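PDB 6Z5S: H subunit of photosynthetic reaction center complex from Rhodopseudomonas palustris, which probably caps the cytoplasmic face of the photosynthetic reaction centre and helps stabilise it, through a membrane-spanning helix and a PRC-barrel domain. Local coordinates for residues Ala175-Val180 with Leu230-Ile235; Lys61-Arg66 with Lys71-Thr76; Asn101-Gly106 with Leu244-Leu249. All blocks are in the same frame, centred on the assembly; numbering follows the deposited sequence.

Interaction 1 of 3, residues Ala175-Val180 with Leu230-Ile235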
loop_
_atom_site.group_PDB
_atom_site.type_symbol
_atom_site.label_atom_id
_atom_site.label_comp_id
_atom_site.label_asym_id
_atom_site.label_seq_id
_atom_site.Cartn_x
_atom_site.Cartn_y
_atom_site.Cartn_z
ATOM N N ALA D 175 -18.530 12.863 19.987
ATOM C CA ALA D 175 -19.466 13.976 19.950
ATOM C C ALA D 175 -19.763 14.335 18.501
ATOM O O ALA D 175 -18.845 14.632 17.733
ATOM C CB ALA D 175 -18.901 15.177 20.700
ATOM N N ARG D 176 -21.039 14.306 18.124
ATOM C CA ARG D 176 -21.430 14.605 16.753
ATOM C C ARG D 176 -22.066 15.979 16.599
ATOM O O ARG D 176 -21.772 16.680 15.630
ATOM C CB ARG D 176 -22.399 13.544 16.225
ATOM C CG ARG D 176 -21.896 12.113 16.285
ATOM C CD ARG D 176 -20.448 11.990 15.861
ATOM N NE ARG D 176 -20.293 11.904 14.414
ATOM C CZ ARG D 176 -20.178 10.766 13.736
ATOM N NH1 ARG D 176 -20.208 9.604 14.373
ATOM N NH2 ARG D 176 -20.034 10.790 12.420
ATOM N N TYR D 177 -22.927 16.389 17.524
ATOM C CA TYR D 177 -23.628 17.655 17.389
ATOM C C TYR D 177 -23.603 18.412 18.703
ATOM O O TYR D 177 -23.574 17.818 19.782
ATOM C CB TYR D 177 -25.079 17.450 16.949
ATOM C CG TYR D 177 -25.204 16.755 15.624
ATOM C CD1 TYR D 177 -25.172 17.471 14.442
ATOM C CD2 TYR D 177 -25.341 15.382 15.553
ATOM C CE1 TYR D 177 -25.276 16.840 13.231
ATOM C CE2 TYR D 177 -25.447 14.742 14.346
ATOM C CZ TYR D 177 -25.412 15.476 13.189
ATOM O OH TYR D 177 -25.519 14.839 11.979
ATOM N N LEU D 178 -23.608 19.735 18.595
ATOM C CA LEU D 178 -23.848 20.631 19.714
ATOM C C LEU D 178 -25.247 21.204 19.582
ATOM O O LEU D 178 -25.597 21.748 18.533
ATOM C CB LEU D 178 -22.833 21.772 19.749
ATOM C CG LEU D 178 -21.354 21.426 19.655
ATOM C CD1 LEU D 178 -20.537 22.698 19.674
ATOM C CD2 LEU D 178 -20.952 20.514 20.792
ATOM N N GLU D 179 -26.049 21.059 20.625
ATOM C CA GLU D 179 -27.334 21.732 20.656
ATOM C C GLU D 179 -27.107 23.196 20.981
ATOM O O GLU D 179 -26.284 23.533 21.832
ATOM C CB GLU D 179 -28.259 21.095 21.690
ATOM C CG GLU D 179 -29.725 21.247 21.367
ATOM C CD GLU D 179 -30.583 20.241 22.099
ATOM O OE1 GLU D 179 -30.102 19.658 23.091
ATOM O OE2 GLU D 179 -31.740 20.028 21.684
ATOM N N VAL D 180 -27.829 24.070 20.296
ATOM C CA VAL D 180 -27.663 25.505 20.450
ATOM C C VAL D 180 -29.023 26.119 20.705
ATOM O O VAL D 180 -29.909 26.050 19.845
ATOM C CB VAL D 180 -27.013 26.147 19.220
ATOM C CG1 VAL D 180 -26.997 27.636 19.383
ATOM C CG2 VAL D 180 -25.607 25.620 19.040
ATOM N N LEU D 230 -32.532 12.150 7.701
ATOM C CA LEU D 230 -32.933 13.261 6.851
ATOM C C LEU D 230 -32.571 14.592 7.492
ATOM O O LEU D 230 -32.030 15.486 6.834
ATOM C CB LEU D 230 -34.429 13.187 6.573
ATOM C CG LEU D 230 -34.943 14.208 5.568
ATOM C CD1 LEU D 230 -34.171 14.099 4.278
ATOM C CD2 LEU D 230 -36.415 13.998 5.325
ATOM N N GLU D 231 -32.855 14.736 8.783
ATOM C CA GLU D 231 -32.484 15.961 9.475
ATOM C C GLU D 231 -30.975 16.109 9.564
ATOM O O GLU D 231 -30.465 17.230 9.529
ATOM C CB GLU D 231 -33.107 15.983 10.865
ATOM C CG GLU D 231 -34.614 15.905 10.852
ATOM C CD GLU D 231 -35.167 15.113 12.017
ATOM O OE1 GLU D 231 -34.385 14.406 12.682
ATOM O OE2 GLU D 231 -36.387 15.192 12.265
ATOM N N GLU D 232 -30.251 14.998 9.681
ATOM C CA GLU D 232 -28.795 15.058 9.676
ATOM C C GLU D 232 -28.276 15.658 8.376
ATOM O O GLU D 232 -27.462 16.593 8.393
ATOM C CB GLU D 232 -28.213 13.665 9.892
ATOM C CG GLU D 232 -28.183 13.219 11.334
ATOM C CD GLU D 232 -27.437 11.917 11.513
ATOM O OE1 GLU D 232 -28.093 10.868 11.674
ATOM O OE2 GLU D 232 -26.190 11.941 11.487
ATOM N N ASP D 233 -28.722 15.127 7.234
ATOM C CA ASP D 233 -28.303 15.736 5.977
ATOM C C ASP D 233 -28.759 17.178 5.876
ATOM O O ASP D 233 -28.015 18.025 5.386
ATOM C CB ASP D 233 -28.782 14.954 4.758
ATOM C CG ASP D 233 -27.813 13.879 4.342
ATOM O OD1 ASP D 233 -26.670 13.876 4.840
ATOM O OD2 ASP D 233 -28.140 13.117 3.418
ATOM N N LYS D 234 -29.970 17.488 6.334
ATOM C CA LYS D 234 -30.449 18.859 6.201
ATOM C C LYS D 234 -29.596 19.827 7.008
ATOM O O LYS D 234 -29.279 20.922 6.535
ATOM C CB LYS D 234 -31.910 18.950 6.617
ATOM C CG LYS D 234 -32.848 18.621 5.493
ATOM C CD LYS D 234 -34.282 18.720 5.920
ATOM C CE LYS D 234 -35.201 18.196 4.843
ATOM N NZ LYS D 234 -36.604 18.124 5.322
ATOM N N ILE D 235 -29.174 19.427 8.206
ATOM C CA ILE D 235 -28.376 20.313 9.046
ATOM C C ILE D 235 -26.974 20.476 8.472
ATOM O O ILE D 235 -26.483 21.601 8.299
ATOM C CB ILE D 235 -28.343 19.787 10.489
ATOM C CG1 ILE D 235 -29.723 19.923 11.121
ATOM C CG2 ILE D 235 -27.322 20.537 11.306
ATOM C CD1 ILE D 235 -29.955 18.986 12.268
#

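Interaction 2 of 3, residues Lys61-Arg66 with Lys71-Thr76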
loop_
_atom_site.group_PDB
_atom_site.type_symbol
_atom_site.label_atom_id
_atom_site.label_comp_id
_atom_site.label_asym_id
_atom_site.label_seq_id
_atom_site.Cartn_x
_atom_site.Cartn_y
_atom_site.Cartn_z
ATOM N N LYS D 61 -29.291 -4.382 -6.315
ATOM C CA LYS D 61 -28.792 -5.262 -5.273
ATOM C C LYS D 61 -29.636 -5.104 -4.024
ATOM O O LYS D 61 -29.966 -3.986 -3.626
ATOM C CB LYS D 61 -27.332 -4.959 -4.954
ATOM C CG LYS D 61 -26.710 -5.936 -3.994
ATOM C CD LYS D 61 -25.311 -5.508 -3.654
ATOM C CE LYS D 61 -24.496 -6.657 -3.118
ATOM N NZ LYS D 61 -23.060 -6.286 -3.067
ATOM N N THR D 62 -29.956 -6.221 -3.394
ATOM C CA THR D 62 -30.874 -6.243 -2.270
ATOM C C THR D 62 -30.123 -6.601 -0.997
ATOM O O THR D 62 -29.590 -7.706 -0.878
ATOM C CB THR D 62 -31.990 -7.241 -2.537
ATOM O OG1 THR D 62 -32.431 -7.089 -3.889
ATOM C CG2 THR D 62 -33.134 -6.977 -1.638
ATOM N N TYR D 63 -30.078 -5.665 -0.060
ATOM C CA TYR D 63 -29.482 -5.877 1.242
ATOM C C TYR D 63 -30.563 -6.224 2.248
ATOM O O TYR D 63 -31.661 -5.664 2.218
ATOM C CB TYR D 63 -28.746 -4.625 1.704
ATOM C CG TYR D 63 -27.567 -4.269 0.853
ATOM C CD1 TYR D 63 -26.339 -4.857 1.070
ATOM C CD2 TYR D 63 -27.679 -3.345 -0.166
ATOM C CE1 TYR D 63 -25.256 -4.539 0.299
ATOM C CE2 TYR D 63 -26.601 -3.021 -0.944
ATOM C CZ TYR D 63 -25.390 -3.620 -0.707
ATOM O OH TYR D 63 -24.305 -3.302 -1.481
ATOM N N LEU D 64 -30.238 -7.136 3.149
ATOM C CA LEU D 64 -31.112 -7.508 4.245
ATOM C C LEU D 64 -30.719 -6.715 5.481
ATOM O O LEU D 64 -29.541 -6.665 5.838
ATOM C CB LEU D 64 -31.014 -9.005 4.520
ATOM C CG LEU D 64 -31.823 -9.542 5.690
ATOM C CD1 LEU D 64 -33.298 -9.536 5.353
ATOM C CD2 LEU D 64 -31.357 -10.937 6.035
ATOM N N LEU D 65 -31.696 -6.092 6.124
ATOM C CA LEU D 65 -31.440 -5.328 7.331
ATOM C C LEU D 65 -31.828 -6.158 8.551
ATOM O O LEU D 65 -32.365 -7.260 8.438
ATOM C CB LEU D 65 -32.185 -3.998 7.284
ATOM C CG LEU D 65 -32.042 -3.264 5.954
ATOM C CD1 LEU D 65 -32.743 -1.934 6.011
ATOM C CD2 LEU D 65 -30.589 -3.076 5.604
ATOM N N ARG D 66 -31.544 -5.620 9.736
ATOM C CA ARG D 66 -31.659 -6.412 10.956
ATOM C C ARG D 66 -33.098 -6.828 11.222
ATOM O O ARG D 66 -33.393 -8.016 11.387
ATOM C CB ARG D 66 -31.102 -5.638 12.147
ATOM C CG ARG D 66 -29.615 -5.779 12.318
ATOM C CD ARG D 66 -29.178 -5.233 13.657
ATOM N NE ARG D 66 -29.299 -3.782 13.709
ATOM C CZ ARG D 66 -30.167 -3.132 14.473
ATOM N NH1 ARG D 66 -30.204 -1.808 14.454
ATOM N NH2 ARG D 66 -31.000 -3.802 15.253
ATOM N N LYS D 71 -33.376 -3.313 1.870
ATOM C CA LYS D 71 -33.057 -2.107 1.123
ATOM C C LYS D 71 -32.466 -2.490 -0.219
ATOM O O LYS D 71 -31.488 -3.233 -0.276
ATOM C CB LYS D 71 -32.075 -1.228 1.885
ATOM C CG LYS D 71 -31.695 0.022 1.138
ATOM C CD LYS D 71 -32.832 1.015 1.143
ATOM C CE LYS D 71 -32.407 2.344 0.556
ATOM N NZ LYS D 71 -32.099 2.233 -0.888
ATOM N N THR D 72 -33.041 -1.983 -1.297
ATOM C CA THR D 72 -32.529 -2.250 -2.632
ATOM C C THR D 72 -31.821 -1.012 -3.156
ATOM O O THR D 72 -32.425 0.058 -3.247
ATOM C CB THR D 72 -33.646 -2.664 -3.581
ATOM O OG1 THR D 72 -34.193 -3.911 -3.148
ATOM C CG2 THR D 72 -33.098 -2.834 -4.965
ATOM N N VAL D 73 -30.546 -1.163 -3.496
ATOM C CA VAL D 73 -29.789 -0.094 -4.138
ATOM C C VAL D 73 -29.811 -0.347 -5.638
ATOM O O VAL D 73 -29.859 -1.510 -6.064
ATOM C CB VAL D 73 -28.355 -0.005 -3.600
ATOM C CG1 VAL D 73 -28.372 0.353 -2.137
ATOM C CG2 VAL D 73 -27.616 -1.302 -3.829
ATOM N N PRO D 74 -29.780 0.692 -6.483
ATOM C CA PRO D 74 -29.649 2.129 -6.216
ATOM C C PRO D 74 -30.770 2.744 -5.387
ATOM O O PRO D 74 -31.916 2.316 -5.473
ATOM C CB PRO D 74 -29.649 2.732 -7.620
ATOM C CG PRO D 74 -30.356 1.748 -8.443
ATOM C CD PRO D 74 -29.912 0.433 -7.922
ATOM N N SER D 75 -30.423 3.746 -4.583
ATOM C CA SER D 75 -31.396 4.474 -3.773
ATOM C C SER D 75 -31.941 5.650 -4.579
ATOM O O SER D 75 -31.603 6.814 -4.364
ATOM C CB SER D 75 -30.760 4.937 -2.470
ATOM O OG SER D 75 -30.312 3.841 -1.701
ATOM N N THR D 76 -32.815 5.319 -5.527
ATOM C CA THR D 76 -33.307 6.327 -6.457
ATOM C C THR D 76 -34.187 7.359 -5.763
ATOM O O THR D 76 -34.266 8.506 -6.215
ATOM C CB THR D 76 -34.061 5.650 -7.595
ATOM O OG1 THR D 76 -33.223 4.647 -8.177
ATOM C CG2 THR D 76 -34.426 6.654 -8.667
#

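Interaction 3 of 3, residues Asn101-Gly106 with Leu244-Leu249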
loop_
_atom_site.group_PDB
_atom_site.type_symbol
_atom_site.label_atom_id
_atom_site.label_comp_id
_atom_site.label_asym_id
_atom_site.label_seq_id
_atom_site.Cartn_x
_atom_site.Cartn_y
_atom_site.Cartn_z
ATOM N N ASN D 101 -33.274 30.779 -2.435
ATOM C CA ASN D 101 -32.283 30.855 -1.373
ATOM C C ASN D 101 -31.587 29.509 -1.252
ATOM O O ASN D 101 -32.220 28.537 -0.817
ATOM C CB ASN D 101 -32.938 31.231 -0.055
ATOM C CG ASN D 101 -31.988 31.126 1.112
ATOM O OD1 ASN D 101 -30.828 31.520 1.018
ATOM N ND2 ASN D 101 -32.471 30.588 2.221
ATOM N N PRO D 102 -30.306 29.402 -1.598
ATOM C CA PRO D 102 -29.654 28.085 -1.595
ATOM C C PRO D 102 -29.577 27.444 -0.225
ATOM O O PRO D 102 -29.296 26.244 -0.137
ATOM C CB PRO D 102 -28.259 28.386 -2.150
ATOM C CG PRO D 102 -28.039 29.811 -1.829
ATOM C CD PRO D 102 -29.367 30.480 -1.937
ATOM N N PHE D 103 -29.804 28.201 0.847
ATOM C CA PHE D 103 -29.847 27.599 2.173
ATOM C C PHE D 103 -31.127 26.806 2.372
ATOM O O PHE D 103 -31.108 25.728 2.976
ATOM C CB PHE D 103 -29.713 28.676 3.244
ATOM C CG PHE D 103 -28.323 29.191 3.403
ATOM C CD1 PHE D 103 -27.855 30.201 2.595
ATOM C CD2 PHE D 103 -27.485 28.662 4.358
ATOM C CE1 PHE D 103 -26.578 30.674 2.736
ATOM C CE2 PHE D 103 -26.205 29.133 4.503
ATOM C CZ PHE D 103 -25.754 30.142 3.693
ATOM N N ALA D 104 -32.248 27.317 1.871
ATOM C CA ALA D 104 -33.521 26.624 1.996
ATOM C C ALA D 104 -33.768 25.639 0.866
ATOM O O ALA D 104 -34.419 24.612 1.082
ATOM C CB ALA D 104 -34.668 27.634 2.047
ATOM N N ASP D 105 -33.263 25.927 -0.332
ATOM C CA ASP D 105 -33.475 25.023 -1.454
ATOM C C ASP D 105 -32.676 23.740 -1.302
ATOM O O ASP D 105 -33.121 22.678 -1.751
ATOM C CB ASP D 105 -33.097 25.712 -2.758
ATOM C CG ASP D 105 -33.793 27.036 -2.936
ATOM O OD1 ASP D 105 -34.768 27.296 -2.205
ATOM O OD2 ASP D 105 -33.356 27.821 -3.800
ATOM N N GLY D 106 -31.507 23.812 -0.679
ATOM C CA GLY D 106 -30.633 22.665 -0.632
ATOM C C GLY D 106 -30.012 22.393 -1.983
ATOM O O GLY D 106 -30.222 21.330 -2.570
ATOM N N LEU D 244 -20.098 28.511 0.383
ATOM C CA LEU D 244 -20.080 29.130 -0.931
ATOM C C LEU D 244 -21.020 30.322 -1.004
ATOM O O LEU D 244 -20.770 31.264 -1.758
ATOM C CB LEU D 244 -20.457 28.109 -1.999
ATOM C CG LEU D 244 -20.039 28.450 -3.423
ATOM C CD1 LEU D 244 -18.548 28.287 -3.576
ATOM C CD2 LEU D 244 -20.775 27.581 -4.409
ATOM N N TYR D 245 -22.103 30.295 -0.233
ATOM C CA TYR D 245 -23.158 31.280 -0.385
ATOM C C TYR D 245 -23.281 32.252 0.775
ATOM O O TYR D 245 -23.976 33.263 0.632
ATOM C CB TYR D 245 -24.504 30.582 -0.590
ATOM C CG TYR D 245 -24.569 29.763 -1.845
ATOM C CD1 TYR D 245 -24.456 30.358 -3.084
ATOM C CD2 TYR D 245 -24.751 28.395 -1.793
ATOM C CE1 TYR D 245 -24.518 29.617 -4.232
ATOM C CE2 TYR D 245 -24.814 27.647 -2.940
ATOM C CZ TYR D 245 -24.699 28.265 -4.155
ATOM O OH TYR D 245 -24.762 27.521 -5.301
ATOM N N ALA D 246 -22.642 31.994 1.915
ATOM C CA ALA D 246 -22.759 32.945 3.019
ATOM C C ALA D 246 -21.802 34.116 2.839
ATOM O O ALA D 246 -22.231 35.234 2.535
ATOM C CB ALA D 246 -22.508 32.242 4.356
ATOM N N THR D 247 -20.487 33.851 2.953
ATOM C CA THR D 247 -19.429 34.860 2.950
ATOM C C THR D 247 -19.913 36.120 3.662
ATOM O O THR D 247 -20.089 37.164 3.022
ATOM C CB THR D 247 -18.986 35.180 1.520
ATOM O OG1 THR D 247 -18.800 33.958 0.798
ATOM C CG2 THR D 247 -17.666 35.943 1.525
ATOM N N PRO D 248 -20.150 36.062 4.977
ATOM C CA PRO D 248 -20.983 37.090 5.620
ATOM C C PRO D 248 -20.368 38.479 5.623
ATOM O O PRO D 248 -19.980 38.993 6.677
ATOM C CB PRO D 248 -21.139 36.558 7.050
ATOM C CG PRO D 248 -19.960 35.691 7.257
ATOM C CD PRO D 248 -19.711 35.035 5.936
ATOM N N LEU D 249 -20.288 39.084 4.431
ATOM C CA LEU D 249 -19.855 40.474 4.230
ATOM C C LEU D 249 -18.618 40.822 5.053
ATOM O O LEU D 249 -18.409 41.974 5.441
ATOM C CB LEU D 249 -21.004 41.456 4.495
ATOM C CG LEU D 249 -21.779 41.504 5.816
ATOM C CD1 LEU D 249 -21.133 42.423 6.844
ATOM C CD2 LEU D 249 -23.223 41.913 5.556
#

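Interaction 1 of 3, residues Ala175-Val180 with Leu230-Ile235
Tyr-177 reaches from strand 174-182 across to helix 229-245, where its hydroxyl donates a hydrogen bond to Glu-232. The backbones stay well apart, 9.6 Å between Tyr-177 CA and Glu-232 CA, and the two side chains bridge the gap together, the phenol from the strand and the carboxylate from the helix. With CG anti to the carbonyl carbon and beside the backbone N (chi1 -60°), the tyrosine ring carries on toward the helix and brings OH to Glu-232. The hydroxyl lies 3.0 Å from Glu-232 OE2 and approaches it from the anti side, 18° out of the carboxylate plane. Glu-232 OE2 sits at the ring edge, near the ring plane, while the carboxylate itself is turned almost perpendicular to the ring, at 88°.

Glu-232 does not start out aimed at the strand. Its extended chain brings the carboxylate over and crosses the end of the phenol at about a right angle, with Glu-232 CG 3.2 Å from Tyr-177 OH. The stronger polar partner of the same OE2 is a basic side chain of a neighbouring subunit, with which it forms a salt bridge. The tyrosine is therefore a second hydrogen-bonding partner of a buried carboxylate already paired across the subunit boundary, and probably helps hold it in its charged form.

One turn along the helix Ile-235 also faces the strand, but more loosely. It continues onto Leu-190 and Pro-192, and the tyrosine ring in turn packs on Trp-167, Leu-190 and Ile-129.

Arg-176 and Tyr-177 both lie opposite Trp-167 of strand 161-169, forming a classic beta bulge. The contact thus joins this bulged strand of the antiparallel PRC-barrel sheet to the C-terminal helix packed against it, with a neighbouring subunit completing the polar end.

Interaction 2 of 3, residues Lys61-Arg66 with Lys71-Thr76
Lys-61 pairs with Val-73, and Tyr-63 with Lys-71, as the two hydrogen-bonded pairs of an antiparallel ladder, with Thr-62 and Thr-72 forming the non-hydrogen-bonded pair between them. Lys-61 N bonds Val-73 O and Val-73 N bonds Lys-61 O, each at 2.9 Å. The next rung is straighter: Tyr-63 N to Lys-71 O at 2.8 Å and Lys-71 N to Tyr-63 O at 2.9 Å both have N-H...O angles of 165°. Between the rungs, Thr-72 CA makes a CA-H...O contact with Lys-61 O at 3.3 Å.

Apolar packing gathers on the face carrying Lys-61, Tyr-63, Lys-71 and Val-73. The methyl Val-73 CG2 meets the edge of the Tyr-63 ring at CE2, 3.5 Å away, and also touches Lys-61 CB at 3.8 Å. Beyond the ladder, Leu-65 CD1 brushes Lys-71 CB. On the other face the threonines meet methyl to hydroxyl, Thr-62 CG2 to Thr-72 OG1 at 3.6 Å.

The polar ends mostly turn outward. Lys-61 NZ forms a salt bridge, and Tyr-63 OH a hydrogen bond, with acidic side chains of the same neighbouring subunit. The Lys-71 chain bends at chi2 (74°) and curls forward along its own segment; NZ makes a weak bond to Thr-72 O and reaches Ser-75 OG, a modelled bond too short to trust in detail.

This two-stranded hairpin, 61-64 with 70-73, follows helix 9-31 in the chain. Lys-61 packs on Arg-34, and its side chain is about 5 Å from a bound cardiolipin. The hairpin contacts two neighbouring subunits, Leu-64 adding backbone hydrogen bonds to the second.

Interaction 3 of 3, residues Asn101-Gly106 with Leu244-Leu249
Pro-102, which opens the short helix 102-105, faces Tyr-245, late in helix 229-245, and their CA atoms, 7.3 Å apart, are the nearest pair of CA atoms across the segments; the two residues form a proline-on-tyrosine CH-pi contact. Asn-101 occupies the N-cap position, and its O accepts the Asp-105 N at 2.9 Å to close the single turn. Gly-106 then leaves the helix with a positive phi of 72°, and Arg-80 binds the carbonyl oxygens of both Asp-105 and Gly-106. On the other side the chain departs from helical geometry at Thr-247, also with positive phi.

The contact between the two segments rests on the CH-pi pair. With CG anti to its carbonyl carbon (chi1 -63°), Tyr-245 presents a ring face to Pro-102. Pro-102 CG lies over that face, 3.7 Å from the ring centroid and 21° off the normal. It is displaced toward the rim near Tyr-245 CG, and Pro-102 CB follows on the same flank, 3.5 Å from Tyr-245 CD2. Leu-244 CD2 lies over the opposite face, so the phenol ring is clasped between a proline from the other segment and a leucine from its own. An apolar side chain of a neighbouring subunit also packs on Tyr-245.

Phe-103 extends the contact along the backbone of the second segment. Its side chain and that of Tyr-245 run past each other in opposite directions, which brings the end of the phenyl ring to the base of the tyrosine: Phe-103 CE1 is 3.9 Å from Tyr-245 CB. The same ring makes an edge-to-face stack with Tyr-238, further back in helix 229-245. At the tip of the Phe-103 ring the Ala-246 methyl touches the edge, near the ring plane, with Ala-246 CB 3.9 Å from Phe-103 CZ.

Overall arrangement
Interactions 1 and 3 both use helix 229-245, their centres about 18 Å apart; interaction 1 engages its early turns and interaction 3 its far end. Along the chain, interaction 1 is nested inside the loop that interaction 3 closes. Interaction 2 comes earlier in sequence and is separate, its centre about 25 Å from that of interaction 1 and 33 Å from that of interaction 3, on the opposite side of the chain's centre from the latter. The chemistry differs accordingly: a buried phenol-carboxylate bond beside an intersubunit salt bridge in interaction 1, a partly buried ladder of backbone bonds in interaction 2, and apolar, proline-on-aromatic packing at the surface in interaction 3.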